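Local atomic coordinates of STIL N-terminal domain-containing protein (Trichoplax adhaerens, PDB entry 5OI9), a protein that probably takes part in centriole assembly, as expected of a STIL protein, whose binding by CEP85 supports PLK4 activation; the part here is its N-terminal domain. Residues P121-L126 with K169-Y174; D226-G231 with I267-V272; I259-V264 with F296-Y301. All blocks are in the same frame, centred on the assembly; numbering follows the deposited sequence.

Contact 1: P121-L126 with K169-Y174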
loop_
_atom_site.group_PDB
_atom_site.type_symbol
_atom_site.label_atom_id
_atom_site.label_comp_id
_atom_site.label_asym_id
_atom_site.label_seq_id
_atom_site.Cartn_x
_atom_site.Cartn_y
_atom_site.Cartn_z
ATOM N N PRO A 121 -12.327 -5.919 0.425
ATOM C CA PRO A 121 -13.437 -6.848 0.179
ATOM C C PRO A 121 -13.869 -7.515 1.476
ATOM O O PRO A 121 -13.041 -7.997 2.253
ATOM C CB PRO A 121 -12.841 -7.858 -0.811
ATOM C CG PRO A 121 -11.684 -7.143 -1.439
ATOM C CD PRO A 121 -11.133 -6.256 -0.367
ATOM N N LEU A 122 -15.177 -7.523 1.713
ATOM C CA LEU A 122 -15.755 -8.060 2.939
ATOM C C LEU A 122 -16.677 -9.217 2.589
ATOM O O LEU A 122 -17.673 -9.030 1.882
ATOM C CB LEU A 122 -16.522 -6.983 3.708
ATOM C CG LEU A 122 -17.301 -7.483 4.925
ATOM C CD1 LEU A 122 -16.352 -8.057 5.963
ATOM C CD2 LEU A 122 -18.150 -6.371 5.522
ATOM N N SER A 123 -16.340 -10.405 3.077
ATOM C CA SER A 123 -17.182 -11.585 2.945
ATOM C C SER A 123 -17.777 -11.912 4.303
ATOM O O SER A 123 -17.044 -12.054 5.288
ATOM C CB SER A 123 -16.385 -12.781 2.418
ATOM O OG SER A 123 -16.036 -12.606 1.056
HETATM N N MSE A 124 -19.099 -12.019 4.364
HETATM C CA MSE A 124 -19.709 -12.437 5.614
HETATM C C MSE A 124 -20.838 -13.435 5.436
HETATM O O MSE A 124 -21.547 -13.427 4.433
HETATM C CB MSE A 124 -20.192 -11.223 6.412
HETATM C CG MSE A 124 -21.042 -10.221 5.680
HETATM SE SE MSE A 124 -21.106 -8.603 6.771
HETATM C CE MSE A 124 -21.375 -9.421 8.517
ATOM N N GLN A 125 -20.976 -14.313 6.427
ATOM C CA GLN A 125 -21.959 -15.380 6.398
ATOM C C GLN A 125 -22.502 -15.600 7.802
ATOM O O GLN A 125 -21.784 -15.458 8.795
ATOM C CB GLN A 125 -21.362 -16.688 5.864
ATOM C CG GLN A 125 -20.129 -17.163 6.624
ATOM C CD GLN A 125 -19.679 -18.552 6.206
ATOM O OE1 GLN A 125 -20.498 -19.405 5.865
ATOM N NE2 GLN A 125 -18.369 -18.782 6.224
ATOM N N LEU A 126 -23.783 -15.949 7.870
ATOM C CA LEU A 126 -24.410 -16.290 9.138
ATOM C C LEU A 126 -23.886 -17.635 9.624
ATOM O O LEU A 126 -23.907 -18.622 8.885
ATOM C CB LEU A 126 -25.931 -16.326 8.974
ATOM C CG LEU A 126 -26.791 -16.705 10.179
ATOM C CD1 LEU A 126 -26.696 -15.645 11.265
ATOM C CD2 LEU A 126 -28.239 -16.912 9.750
ATOM N N LYS A 169 -8.139 -8.133 3.004
ATOM C CA LYS A 169 -9.471 -8.720 2.926
ATOM C C LYS A 169 -9.936 -9.078 4.330
ATOM O O LYS A 169 -9.125 -9.284 5.236
ATOM C CB LYS A 169 -9.492 -9.968 2.030
ATOM C CG LYS A 169 -8.999 -9.727 0.613
ATOM C CD LYS A 169 -8.814 -11.035 -0.139
ATOM C CE LYS A 169 -10.145 -11.713 -0.415
ATOM N NZ LYS A 169 -10.979 -10.924 -1.363
ATOM N N ILE A 170 -11.255 -9.152 4.505
ATOM C CA ILE A 170 -11.852 -9.485 5.794
ATOM C C ILE A 170 -12.938 -10.533 5.589
ATOM O O ILE A 170 -13.781 -10.397 4.696
ATOM C CB ILE A 170 -12.430 -8.244 6.503
ATOM C CG1 ILE A 170 -11.305 -7.280 6.882
ATOM C CG2 ILE A 170 -13.204 -8.650 7.750
ATOM C CD1 ILE A 170 -11.781 -6.042 7.598
ATOM N N HIS A 171 -12.905 -11.582 6.409
ATOM C CA HIS A 171 -13.982 -12.559 6.519
ATOM C C HIS A 171 -14.669 -12.371 7.864
ATOM O O HIS A 171 -14.002 -12.341 8.906
ATOM C CB HIS A 171 -13.458 -13.993 6.404
ATOM C CG HIS A 171 -12.820 -14.309 5.087
ATOM N ND1 HIS A 171 -11.941 -15.357 4.922
ATOM C CD2 HIS A 171 -12.938 -13.723 3.873
ATOM C CE1 HIS A 171 -11.541 -15.401 3.664
ATOM N NE2 HIS A 171 -12.132 -14.420 3.006
ATOM N N ALA A 172 -15.994 -12.246 7.847
ATOM C CA ALA A 172 -16.767 -12.037 9.066
ATOM C C ALA A 172 -17.844 -13.104 9.168
ATOM O O ALA A 172 -18.680 -13.235 8.271
ATOM C CB ALA A 172 -17.388 -10.638 9.093
ATOM N N THR A 173 -17.827 -13.866 10.251
ATOM C CA THR A 173 -18.894 -14.812 10.555
ATOM C C THR A 173 -19.696 -14.252 11.721
ATOM O O THR A 173 -19.127 -13.940 12.774
ATOM C CB THR A 173 -18.330 -16.191 10.884
ATOM O OG1 THR A 173 -17.529 -16.648 9.787
ATOM C CG2 THR A 173 -19.454 -17.178 11.116
ATOM N N TYR A 174 -21.003 -14.099 11.529
ATOM C CA TYR A 174 -21.848 -13.458 12.524
ATOM C C TYR A 174 -22.989 -14.376 12.942
ATOM O O TYR A 174 -23.337 -15.338 12.250
ATOM C CB TYR A 174 -22.415 -12.124 12.014
ATOM C CG TYR A 174 -23.435 -12.252 10.903
ATOM C CD1 TYR A 174 -23.037 -12.477 9.593
ATOM C CD2 TYR A 174 -24.797 -12.130 11.161
ATOM C CE1 TYR A 174 -23.960 -12.587 8.574
ATOM C CE2 TYR A 174 -25.729 -12.240 10.146
ATOM C CZ TYR A 174 -25.305 -12.468 8.855
ATOM O OH TYR A 174 -26.227 -12.577 7.839
#
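Five main-chain hydrogen bonds join 121-126 to 169-174 as parallel neighbours, their segment axes 16° apart and 4.7 Å at closest approach. Ile170, Ala172 and Tyr174 supply N-H groups to the carbonyls of Pro121, Ser123 and Gln125, while Ser123 and Gln125 donate back to Ile170 and Ala172. The tightest of these runs from Ala172 N to Ser123 O at 2.8 Å. The bond from Gln125 N to Ala172 O is the most bent, at 150°. Ala172 O also receives the CA-H of Met124, with Met124 CA 3.0 Å away.

Apolar packing occupies the face bearing Leu122, Met124, Leu126, Ile170, Ala172 and Tyr174. The Leu122 and Ile170 side chains cross obliquely, Leu122 CD1 meeting Ile170 CG2 at 3.7 Å. Met124, present as selenomethionine, bends at chi3, and its CE reaches Tyr174 CD1 at 3.6 Å.

At the C-terminal end of both segments the Tyr174 ring lies over the neighbouring strand, put there by CG in the crowded position between backbone N and carbonyl carbon (chi1 69°). Leu126 CA stands above one ring face in a CH-pi contact, 4.0 Å from the Tyr174 centroid, and Leu126 CD1 reaches Tyr174 CE2 at 3.7 Å. An alanine here would take away the ring that lies over Leu126 CA and meets the Met124 methyl, and would probably leave this end of the pair less firmly packed under helix 45-61.

Polar side chains take the other face: Ser123, Gln125, His171 and Thr173. Ser123 OG bonds to Lys70, and the His171 ring stacks with Phe137. On the apolar face, helix 45-61 touches Leu122, Leu126 and Tyr174. The chemistry thus implies a two-faced parallel strand pair inside a larger mixed sheet, with its greasy side against a helix and its polar side served by charged and aromatic neighbours.

Contact 2: D226-G231 with I267-V272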
loop_
_atom_site.group_PDB
_atom_site.type_symbol
_atom_site.label_atom_id
_atom_site.label_comp_id
_atom_site.label_asym_id
_atom_site.label_seq_id
_atom_site.Cartn_x
_atom_site.Cartn_y
_atom_site.Cartn_z
ATOM N N ASP A 226 1.822 13.140 4.417
ATOM C CA ASP A 226 1.158 12.663 3.203
ATOM C C ASP A 226 1.155 13.725 2.108
ATOM O O ASP A 226 0.180 13.880 1.368
ATOM C CB ASP A 226 -0.263 12.184 3.503
ATOM C CG ASP A 226 -0.283 10.943 4.372
ATOM O OD1 ASP A 226 0.794 10.347 4.585
ATOM O OD2 ASP A 226 -1.377 10.566 4.843
ATOM N N THR A 227 2.253 14.469 2.004
ATOM C CA THR A 227 2.487 15.380 0.890
ATOM C C THR A 227 3.571 14.835 -0.030
ATOM O O THR A 227 4.422 15.577 -0.524
ATOM C CB THR A 227 2.869 16.774 1.379
ATOM O OG1 THR A 227 3.892 16.676 2.379
ATOM C CG2 THR A 227 1.671 17.471 1.954
ATOM N N GLN A 228 3.554 13.528 -0.260
ATOM C CA GLN A 228 4.542 12.908 -1.125
ATOM C C GLN A 228 4.157 13.074 -2.587
ATOM O O GLN A 228 2.979 13.006 -2.951
ATOM C CB GLN A 228 4.690 11.422 -0.795
ATOM C CG GLN A 228 5.228 11.139 0.594
ATOM C CD GLN A 228 4.141 11.113 1.646
ATOM O OE1 GLN A 228 3.004 10.736 1.367
ATOM N NE2 GLN A 228 4.485 11.517 2.864
ATOM N N LYS A 229 5.160 13.313 -3.423
ATOM C CA LYS A 229 5.008 13.203 -4.863
ATOM C C LYS A 229 6.288 12.609 -5.424
ATOM O O LYS A 229 7.348 12.654 -4.792
ATOM C CB LYS A 229 4.682 14.552 -5.521
ATOM C CG LYS A 229 5.738 15.627 -5.352
ATOM C CD LYS A 229 5.330 16.885 -6.112
ATOM C CE LYS A 229 6.479 17.868 -6.252
ATOM N NZ LYS A 229 6.172 18.919 -7.265
ATOM N N SER A 230 6.177 12.020 -6.611
ATOM C CA SER A 230 7.318 11.354 -7.211
ATOM C C SER A 230 7.224 11.460 -8.722
ATOM O O SER A 230 6.174 11.787 -9.284
ATOM C CB SER A 230 7.404 9.882 -6.787
ATOM O OG SER A 230 6.458 9.097 -7.491
ATOM N N GLY A 231 8.345 11.183 -9.371
ATOM C CA GLY A 231 8.414 11.158 -10.813
ATOM C C GLY A 231 9.533 10.250 -11.260
ATOM O O GLY A 231 9.965 9.370 -10.509
ATOM N N ILE A 267 14.727 8.238 3.754
ATOM C CA ILE A 267 14.543 7.160 2.792
ATOM C C ILE A 267 13.735 6.005 3.362
ATOM O O ILE A 267 13.271 5.145 2.603
ATOM C CB ILE A 267 15.922 6.677 2.294
ATOM C CG1 ILE A 267 15.775 5.808 1.043
ATOM C CG2 ILE A 267 16.670 5.946 3.403
ATOM C CD1 ILE A 267 17.075 5.309 0.505
ATOM N N HIS A 268 13.536 5.969 4.680
ATOM C CA HIS A 268 12.794 4.888 5.313
ATOM C C HIS A 268 11.283 5.045 5.197
ATOM O O HIS A 268 10.554 4.127 5.587
ATOM C CB HIS A 268 13.182 4.785 6.789
ATOM C CG HIS A 268 14.651 4.610 7.012
ATOM N ND1 HIS A 268 15.310 3.433 6.736
ATOM C CD2 HIS A 268 15.590 5.465 7.482
ATOM C CE1 HIS A 268 16.591 3.568 7.027
ATOM N NE2 HIS A 268 16.788 4.793 7.480
ATOM N N HIS A 269 10.801 6.171 4.685
ATOM C CA HIS A 269 9.369 6.347 4.496
ATOM C C HIS A 269 8.854 5.295 3.517
ATOM O O HIS A 269 9.447 5.114 2.443
ATOM C CB HIS A 269 9.070 7.753 3.978
ATOM C CG HIS A 269 7.633 8.156 4.103
ATOM N ND1 HIS A 269 6.640 7.635 3.302
ATOM C CD2 HIS A 269 7.024 9.039 4.930
ATOM C CE1 HIS A 269 5.480 8.175 3.632
ATOM N NE2 HIS A 269 5.685 9.031 4.617
ATOM N N PRO A 270 7.777 4.576 3.845
ATOM C CA PRO A 270 7.302 3.516 2.938
ATOM C C PRO A 270 6.912 4.015 1.555
ATOM O O PRO A 270 6.845 3.207 0.620
ATOM C CB PRO A 270 6.097 2.921 3.684
ATOM C CG PRO A 270 5.712 3.947 4.702
ATOM C CD PRO A 270 6.967 4.672 5.071
ATOM N N TYR A 271 6.659 5.315 1.391
ATOM C CA TYR A 271 6.374 5.847 0.063
ATOM C C TYR A 271 7.574 5.705 -0.868
ATOM O O TYR A 271 7.398 5.524 -2.078
ATOM C CB TYR A 271 5.951 7.313 0.162
ATOM C CG TYR A 271 5.627 7.957 -1.168
ATOM C CD1 TYR A 271 4.356 7.850 -1.719
ATOM C CD2 TYR A 271 6.588 8.675 -1.870
ATOM C CE1 TYR A 271 4.053 8.435 -2.931
ATOM C CE2 TYR A 271 6.292 9.265 -3.083
ATOM C CZ TYR A 271 5.022 9.142 -3.610
ATOM O OH TYR A 271 4.719 9.729 -4.816
ATOM N N VAL A 272 8.793 5.795 -0.330
ATOM C CA VAL A 272 9.989 5.663 -1.158
ATOM C C VAL A 272 10.089 4.253 -1.725
ATOM O O VAL A 272 10.301 4.062 -2.928
ATOM C CB VAL A 272 11.244 6.034 -0.349
ATOM C CG1 VAL A 272 12.498 5.804 -1.180
ATOM C CG2 VAL A 272 11.162 7.479 0.120
HETATM O O HOH W 1 3.741 11.009 6.172
#
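His269 ND1 is the best-held side-chain polar atom, gripped by one well-formed bond: it accepts from Tyr271 N at 3.0 Å, with 161° at the hydrogen and the donor close to the ring plane. His269 is therefore the N-cap of the helix that follows, its CG anti to the backbone N so that the imidazole folds back toward the first turn. ND1 as acceptor is consistent with a neutral ring, whose proton would then sit on NE2. His269 NE2 is bonded in the ring plane to a water at 3.2 Å, and that water weakly accepts from Asp226 N, linking the two segments through solvent.

Gln228 fills the space between His269 and Tyr271. Its CB stands above the centre of the Tyr271 ring, 3.4 Å from the centroid and only 5° off the normal, a nearly ideal CH-pi contact. The chain then bends at chi2 and carries the amide tip to tip toward the imidazole, the two planes 36° apart. Gln228 NE2 comes within 3.3 Å of His269 NE2, but the angle is poor, so the approach counts as proximity without a hydrogen bond.

At the far end of the tyrosine, Ser230 OG and Tyr271 OH form a weak hydrogen bond of 3.3 Å. Tyr271 CG is anti to its backbone N, which stretches the phenol across Gln228 to the start of strand 229-235. Asp226 OD1 lies 5.1 Å from His269 NE2.

Val264, on strand 256-264, touches both Gln228 and His269, and Val261 packs on Tyr271. A histidine side-chain N-cap thus starts helix 270-281, the helix of the beta-alpha-beta unit between strands 256-264 and 296-302, with Tyr271 packed on Gln228 and on the start of strand 229-235.

Contact 3: I259-V264 with F296-Y301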
loop_
_atom_site.group_PDB
_atom_site.type_symbol
_atom_site.label_atom_id
_atom_site.label_comp_id
_atom_site.label_asym_id
_atom_site.label_seq_id
_atom_site.Cartn_x
_atom_site.Cartn_y
_atom_site.Cartn_z
ATOM N N ILE A 259 14.217 7.260 -10.422
ATOM C CA ILE A 259 13.063 8.001 -9.929
ATOM C C ILE A 259 13.537 9.155 -9.057
ATOM O O ILE A 259 14.680 9.194 -8.599
ATOM C CB ILE A 259 12.101 7.108 -9.113
ATOM C CG1 ILE A 259 12.822 6.556 -7.880
ATOM C CG2 ILE A 259 11.549 5.981 -9.966
ATOM C CD1 ILE A 259 11.934 5.725 -6.961
ATOM N N TRP A 260 12.632 10.105 -8.835
ATOM C CA TRP A 260 12.806 11.120 -7.809
ATOM C C TRP A 260 11.595 11.099 -6.888
ATOM O O TRP A 260 10.480 10.778 -7.310
ATOM C CB TRP A 260 13.012 12.526 -8.406
ATOM C CG TRP A 260 11.872 13.049 -9.224
ATOM C CD1 TRP A 260 11.734 12.978 -10.582
ATOM C CD2 TRP A 260 10.717 13.745 -8.741
ATOM N NE1 TRP A 260 10.562 13.580 -10.971
ATOM C CE2 TRP A 260 9.919 14.058 -9.861
ATOM C CE3 TRP A 260 10.276 14.130 -7.471
ATOM C CZ2 TRP A 260 8.705 14.734 -9.749
ATOM C CZ3 TRP A 260 9.067 14.799 -7.360
ATOM C CH2 TRP A 260 8.298 15.095 -8.493
ATOM N N VAL A 261 11.826 11.413 -5.614
ATOM C CA VAL A 261 10.780 11.407 -4.599
ATOM C C VAL A 261 10.901 12.676 -3.766
ATOM O O VAL A 261 12.009 13.087 -3.400
ATOM C CB VAL A 261 10.854 10.149 -3.703
ATOM C CG1 VAL A 261 9.859 10.247 -2.550
ATOM C CG2 VAL A 261 10.589 8.893 -4.525
ATOM N N ASP A 262 9.760 13.293 -3.467
ATOM C CA ASP A 262 9.697 14.533 -2.708
ATOM C C ASP A 262 8.703 14.377 -1.562
ATOM O O ASP A 262 7.748 13.600 -1.647
ATOM C CB ASP A 262 9.284 15.704 -3.616
ATOM C CG ASP A 262 9.195 17.024 -2.879
ATOM O OD1 ASP A 262 9.882 17.184 -1.848
ATOM O OD2 ASP A 262 8.426 17.901 -3.329
ATOM N N GLY A 263 8.944 15.113 -0.481
ATOM C CA GLY A 263 7.976 15.215 0.595
ATOM C C GLY A 263 8.057 14.163 1.676
ATOM O O GLY A 263 7.047 13.905 2.339
ATOM N N VAL A 264 9.218 13.544 1.880
ATOM C CA VAL A 264 9.414 12.594 2.967
ATOM C C VAL A 264 10.536 13.111 3.858
ATOM O O VAL A 264 11.313 13.988 3.476
ATOM C CB VAL A 264 9.735 11.171 2.463
ATOM C CG1 VAL A 264 8.632 10.667 1.547
ATOM C CG2 VAL A 264 11.079 11.149 1.752
ATOM N N PHE A 296 19.515 1.452 -9.976
ATOM C CA PHE A 296 18.921 2.654 -10.534
ATOM C C PHE A 296 19.020 3.773 -9.510
ATOM O O PHE A 296 19.255 3.539 -8.323
ATOM C CB PHE A 296 17.461 2.432 -10.968
ATOM C CG PHE A 296 16.536 2.038 -9.849
ATOM C CD1 PHE A 296 15.796 2.995 -9.174
ATOM C CD2 PHE A 296 16.389 0.708 -9.491
ATOM C CE1 PHE A 296 14.932 2.634 -8.154
ATOM C CE2 PHE A 296 15.529 0.341 -8.472
ATOM C CZ PHE A 296 14.800 1.305 -7.803
ATOM N N ILE A 297 18.860 4.992 -9.987
ATOM C CA ILE A 297 19.142 6.160 -9.165
ATOM C C ILE A 297 17.854 6.641 -8.518
ATOM O O ILE A 297 16.763 6.550 -9.090
ATOM C CB ILE A 297 19.819 7.277 -9.989
ATOM C CG1 ILE A 297 20.391 8.353 -9.062
ATOM C CG2 ILE A 297 18.839 7.885 -10.988
ATOM C CD1 ILE A 297 21.417 9.247 -9.719
ATOM N N LEU A 298 17.987 7.131 -7.290
ATOM C CA LEU A 298 16.908 7.797 -6.575
ATOM C C LEU A 298 17.400 9.176 -6.170
ATOM O O LEU A 298 18.395 9.293 -5.449
ATOM C CB LEU A 298 16.473 6.993 -5.345
ATOM C CG LEU A 298 15.673 7.753 -4.283
ATOM C CD1 LEU A 298 14.316 8.184 -4.819
ATOM C CD2 LEU A 298 15.516 6.893 -3.034
ATOM N N VAL A 299 16.727 10.212 -6.656
ATOM C CA VAL A 299 16.981 11.585 -6.238
ATOM C C VAL A 299 15.935 11.914 -5.183
ATOM O O VAL A 299 14.748 12.051 -5.493
ATOM C CB VAL A 299 16.928 12.562 -7.420
ATOM C CG1 VAL A 299 17.263 13.967 -6.962
ATOM C CG2 VAL A 299 17.888 12.116 -8.515
ATOM N N LEU A 300 16.367 12.016 -3.930
ATOM C CA LEU A 300 15.464 12.104 -2.788
ATOM C C LEU A 300 15.481 13.525 -2.239
ATOM O O LEU A 300 16.478 13.957 -1.651
ATOM C CB LEU A 300 15.861 11.095 -1.713
ATOM C CG LEU A 300 14.861 10.883 -0.576
ATOM C CD1 LEU A 300 13.522 10.418 -1.126
ATOM C CD2 LEU A 300 15.408 9.881 0.427
ATOM N N TYR A 301 14.372 14.240 -2.418
ATOM C CA TYR A 301 14.203 15.583 -1.864
ATOM C C TYR A 301 13.520 15.457 -0.509
ATOM O O TYR A 301 12.294 15.418 -0.408
ATOM C CB TYR A 301 13.395 16.460 -2.813
ATOM C CG TYR A 301 14.078 16.712 -4.135
ATOM C CD1 TYR A 301 14.947 17.783 -4.294
ATOM C CD2 TYR A 301 13.856 15.878 -5.225
ATOM C CE1 TYR A 301 15.576 18.019 -5.500
ATOM C CE2 TYR A 301 14.479 16.106 -6.433
ATOM C CZ TYR A 301 15.341 17.177 -6.566
ATOM O OH TYR A 301 15.966 17.409 -7.767
#
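Leu298 CD1 is the meeting point on one face of this strand pair, touching Ile259 CG1 and Val261 CG2, each at 3.8 Å. The leucine reaches both because its CG is anti to the backbone N, bringing its end nearer the other strand. Leu300, with CG likewise anti to its backbone N, lies alongside Val261 and points the same way; its CD1 is 3.7 Å from Val261 CB and also meets Val264 CG2. Ile259 CG1 approaches the edge of the Phe296 ring more loosely.

On the opposite face, Trp260 CB meets Val299 CB at 4.0 Å and lies near the edge of the Tyr301 ring. Asp262 OD1 sits 3.7 Å from Tyr301 CB, the carboxylate and ring planes 78° apart.

Four good main-chain bonds hold these side chains in parallel register. Ile259 N donates to Ile297 O and Ile259 O accepts from Val299 N; Val261 repeats the pattern two residues on, ending with Tyr301 N to Val261 O at 2.8 Å. The segment axes are 19° apart. Strand 256-264, helix 270-281 and strand 296-302 form a beta-alpha-beta unit: the helix carries the chain back so that the second strand can run parallel to the first, and here the two are adjacent.

The bond from Gly263 N to Tyr301 O is weak at 3.4 Å. Here the chain turns a corner with a positive phi of 88°, where a CB would press against the carbonyl O of Asp262.

Beyond the pair, helix 270-281 covers the leucine-bearing face, with Ala275 and Tyr279 on Ile259. Leu215 of helix 210-216 packs on the Trp260 side, touching Asp262 and Tyr301 as well. Trp260 NE1 is hydrogen-bonded to Val244 O, two strands along the sheet, which helps fix the indole's rotation.

Contacts 2 and 3 form one continuous piece of structure, their centres 8 Å apart. Strands 229-235 and 256-264 are sheet neighbours: Lys229 O lies 2.8 Å from Asp262 N and Gly231 N 3.0 Å from Trp260 O, both probable hydrogen bonds. Along the chain the order is 226-231, 259-264, 267-272, 296-301, so the segments of the two contacts alternate. Contact 1 belongs to a different sheet on the opposite side of the chain's centre, its centre 33 Å from that of contact 2 and 40 Å from that of contact 3. Nearest atoms stay about 18 and 25 Å away respectively, so they do not touch contact 1.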